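Local coordinates for protein alpha-1,2-mannosidase (Bacteroides thetaiotaomicron, PDB 2WW2) that hydrolyses alpha-mannosidic linkages as a calcium-dependent, inverting alpha-mannosidase of glycoside hydrolase family 92, at residues Q355-A360 with S386-A391. Residues are numbered along the deposited sequence; the frame is centred on the assembly and turned at random. Where two conformers were deposited one is given.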
ATOM      1  N   GLN A 355      -4.546  13.995 -44.417  1.00 10.58           N
ATOM      2  CA  GLN A 355      -3.761  14.766 -45.397  1.00 12.09           C
ATOM      3  C   GLN A 355      -2.613  15.542 -44.739  1.00 10.38           C
ATOM      4  O   GLN A 355      -1.517  15.641 -45.300  1.00 10.29           O
ATOM      5  CB  GLN A 355      -4.626  15.803 -46.121  1.00 13.35           C
ATOM      6  CG  GLN A 355      -5.457  15.333 -47.295  1.00 18.39           C
ATOM      7  CD  GLN A 355      -6.438  16.424 -47.717  1.00 24.51           C
ATOM      8  OE1 GLN A 355      -7.636  16.403 -47.347  1.00 27.81           O
ATOM      9  NE2 GLN A 355      -5.924  17.425 -48.431  1.00 24.39           N
ATOM     10  N   SER A 356      -2.867  16.125 -43.573  1.00  9.79           N
ATOM     11  CA  SER A 356      -1.849  16.944 -42.904  0.50  9.83           C
ATOM     12  C   SER A 356      -0.658  16.125 -42.409  1.00  9.66           C
ATOM     13  O   SER A 356       0.467  16.631 -42.346  1.00  9.83           O
ATOM     14  CB  SER A 356      -2.439  17.774 -41.757  0.50  9.92           C
ATOM     15  OG  SER A 356      -2.789  16.967 -40.648  0.50 10.66           O
ATOM     16  N   ILE A 357      -0.895  14.865 -42.070  1.00  8.63           N
ATOM     17  CA  ILE A 357       0.187  13.973 -41.655  1.00  8.14           C
ATOM     18  C   ILE A 357       1.131  13.756 -42.836  1.00  8.29           C
ATOM     19  O   ILE A 357       2.356  13.813 -42.693  1.00  8.31           O
ATOM     20  CB  ILE A 357      -0.385  12.612 -41.159  1.00  8.45           C
ATOM     21  CG1 ILE A 357      -1.011  12.780 -39.772  1.00  8.27           C
ATOM     22  CG2 ILE A 357       0.702  11.522 -41.123  1.00  7.26           C
ATOM     23  CD1 ILE A 357      -1.849  11.568 -39.335  1.00 10.23           C
ATOM     24  N   ILE A 358       0.558  13.511 -44.009  1.00  8.25           N
ATOM     25  CA  ILE A 358       1.371  13.345 -45.223  1.00  8.26           C
ATOM     26  C   ILE A 358       2.101  14.659 -45.563  1.00  8.55           C
ATOM     27  O   ILE A 358       3.271  14.659 -45.939  1.00  8.60           O
ATOM     28  CB  ILE A 358       0.509  12.854 -46.411  1.00  8.80           C
ATOM     29  CG1 ILE A 358      -0.107  11.496 -46.065  1.00  8.65           C
ATOM     30  CG2 ILE A 358       1.342  12.742 -47.712  1.00  8.43           C
ATOM     31  CD1 ILE A 358       0.914  10.496 -45.575  1.00 10.76           C
ATOM     32  N   ASN A 359       1.414  15.789 -45.420  1.00  8.09           N
ATOM     33  CA  ASN A 359       2.050  17.072 -45.675  1.00  8.25           C
ATOM     34  C   ASN A 359       3.268  17.256 -44.759  1.00  8.31           C
ATOM     35  O   ASN A 359       4.314  17.699 -45.201  1.00  8.23           O
ATOM     36  CB  ASN A 359       1.068  18.234 -45.464  1.00  7.64           C
ATOM     37  CG  ASN A 359      -0.034  18.273 -46.504  1.00  9.03           C
ATOM     38  OD1 ASN A 359       0.092  17.686 -47.578  1.00  9.28           O
ATOM     39  ND2 ASN A 359      -1.129  18.963 -46.188  1.00  7.37           N
ATOM     40  N   ALA A 360       3.118  16.939 -43.478  1.00  8.56           N
ATOM     41  CA  ALA A 360       4.234  17.077 -42.527  1.00  8.57           C
ATOM     42  C   ALA A 360       5.376  16.182 -42.968  1.00  8.83           C
ATOM     43  O   ALA A 360       6.559  16.570 -42.904  1.00  8.82           O
ATOM     44  CB  ALA A 360       3.768  16.705 -41.092  1.00  7.99           C
ATOM     45  N   SER A 386      -1.406   4.505 -37.218  1.00  8.74           N
ATOM     46  CA  SER A 386      -2.749   4.115 -36.806  1.00  8.67           C
ATOM     47  C   SER A 386      -3.810   5.106 -37.306  1.00  8.79           C
ATOM     48  O   SER A 386      -4.859   4.701 -37.810  1.00  8.43           O
ATOM     49  CB  SER A 386      -2.823   3.985 -35.278  1.00  8.95           C
ATOM     50  OG  SER A 386      -4.172   3.758 -34.876  1.00 10.00           O
ATOM     51  N   LEU A 387      -3.551   6.403 -37.171  1.00  8.60           N
ATOM     52  CA  LEU A 387      -4.514   7.401 -37.662  1.00  8.36           C
ATOM     53  C   LEU A 387      -4.785   7.225 -39.151  1.00  8.28           C
ATOM     54  O   LEU A 387      -5.926   7.277 -39.603  1.00  7.72           O
ATOM     55  CB  LEU A 387      -3.986   8.819 -37.448  1.00  8.63           C
ATOM     56  CG  LEU A 387      -4.368   9.477 -36.117  1.00  8.99           C
ATOM     57  CD1 LEU A 387      -3.726   8.719 -34.942  1.00  5.53           C
ATOM     58  CD2 LEU A 387      -3.909  10.948 -36.148  1.00 11.06           C
ATOM     59  N   LEU A 388      -3.726   7.027 -39.920  1.00  7.44           N
ATOM     60  CA  LEU A 388      -3.897   6.833 -41.352  1.00  7.47           C
ATOM     61  C   LEU A 388      -4.669   5.547 -41.666  1.00  7.27           C
ATOM     62  O   LEU A 388      -5.582   5.536 -42.491  1.00  6.58           O
ATOM     63  CB  LEU A 388      -2.531   6.819 -42.063  1.00  7.38           C
ATOM     64  CG  LEU A 388      -1.685   8.107 -42.042  1.00  7.74           C
ATOM     65  CD1 LEU A 388      -0.350   7.889 -42.798  1.00  6.78           C
ATOM     66  CD2 LEU A 388      -2.462   9.229 -42.701  1.00  9.19           C
ATOM     67  N   VAL A 389      -4.281   4.449 -41.029  1.00  7.54           N
ATOM     68  CA  VAL A 389      -4.867   3.144 -41.400  1.00  7.11           C
ATOM     69  C   VAL A 389      -6.291   2.980 -40.850  1.00  7.46           C
ATOM     70  O   VAL A 389      -7.192   2.467 -41.535  1.00  6.79           O
ATOM     71  CB  VAL A 389      -3.970   1.996 -40.932  1.00  7.33           C
ATOM     72  CG1 VAL A 389      -4.672   0.648 -41.173  1.00  6.79           C
ATOM     73  CG2 VAL A 389      -2.611   2.074 -41.680  1.00  4.77           C
ATOM     74  N   ASP A 390      -6.505   3.426 -39.619  1.00  7.22           N
ATOM     75  CA  ASP A 390      -7.850   3.353 -39.055  1.00  7.57           C
ATOM     76  C   ASP A 390      -8.825   4.102 -39.969  1.00  8.24           C
ATOM     77  O   ASP A 390      -9.930   3.596 -40.283  1.00  8.01           O
ATOM     78  CB  ASP A 390      -7.896   3.914 -37.626  1.00  8.03           C
ATOM     79  CG  ASP A 390      -9.264   3.736 -36.979  1.00  9.37           C
ATOM     80  OD1 ASP A 390      -9.706   2.566 -36.831  1.00 10.16           O
ATOM     81  OD2 ASP A 390      -9.908   4.759 -36.634  1.00 10.32           O
ATOM     82  N   ALA A 391      -8.421   5.298 -40.413  1.00  7.71           N
ATOM     83  CA  ALA A 391      -9.272   6.100 -41.301  1.00  7.71           C
ATOM     84  C   ALA A 391      -9.476   5.380 -42.621  1.00  7.73           C
ATOM     85  O   ALA A 391     -10.601   5.261 -43.105  1.00  7.91           O
ATOM     86  CB  ALA A 391      -8.664   7.476 -41.538  1.00  7.35           C
TER
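No flat group takes part where Ile-357 and Ile-358 meet Leu-387 and Leu-388; the contact is made of branched aliphatic chains, and no hydrogen bond crosses it. On 355-360, Ile-357 reaches both leucines. Its CD1 lies 3.8 Å from CD2 of Leu-387, and the two side chains lie nearly perpendicular. The same CD1 of Ile-357 also meets CD2 of Leu-388 at 4.1 Å. The side chains of Ile-357 and Leu-388 run past each other in opposite directions. The other leucine branch, CD1 of Leu-388, touches both isoleucines. It meets CG2 of Ile-357, and CD1 of Leu-388 is 4.0 Å from CD1 of Ile-358. The CB of Ile-358 does not face the other helix, but a bent chi2 of -51° carries its CD1 over to Leu-388. All four residues are buried. The short segment axes approach to 10.6 Å, with their N-to-C directions 142° apart, a tilted antiparallel pair. Met-408 of helix 401-413 packs on Leu-388, and His-339 of helix 338-345 packs on Leu-387. The contact joins helices 347-364 and 383-393 inside the catalytic domain, consistent with the (alpha/alpha)6 barrel of this family.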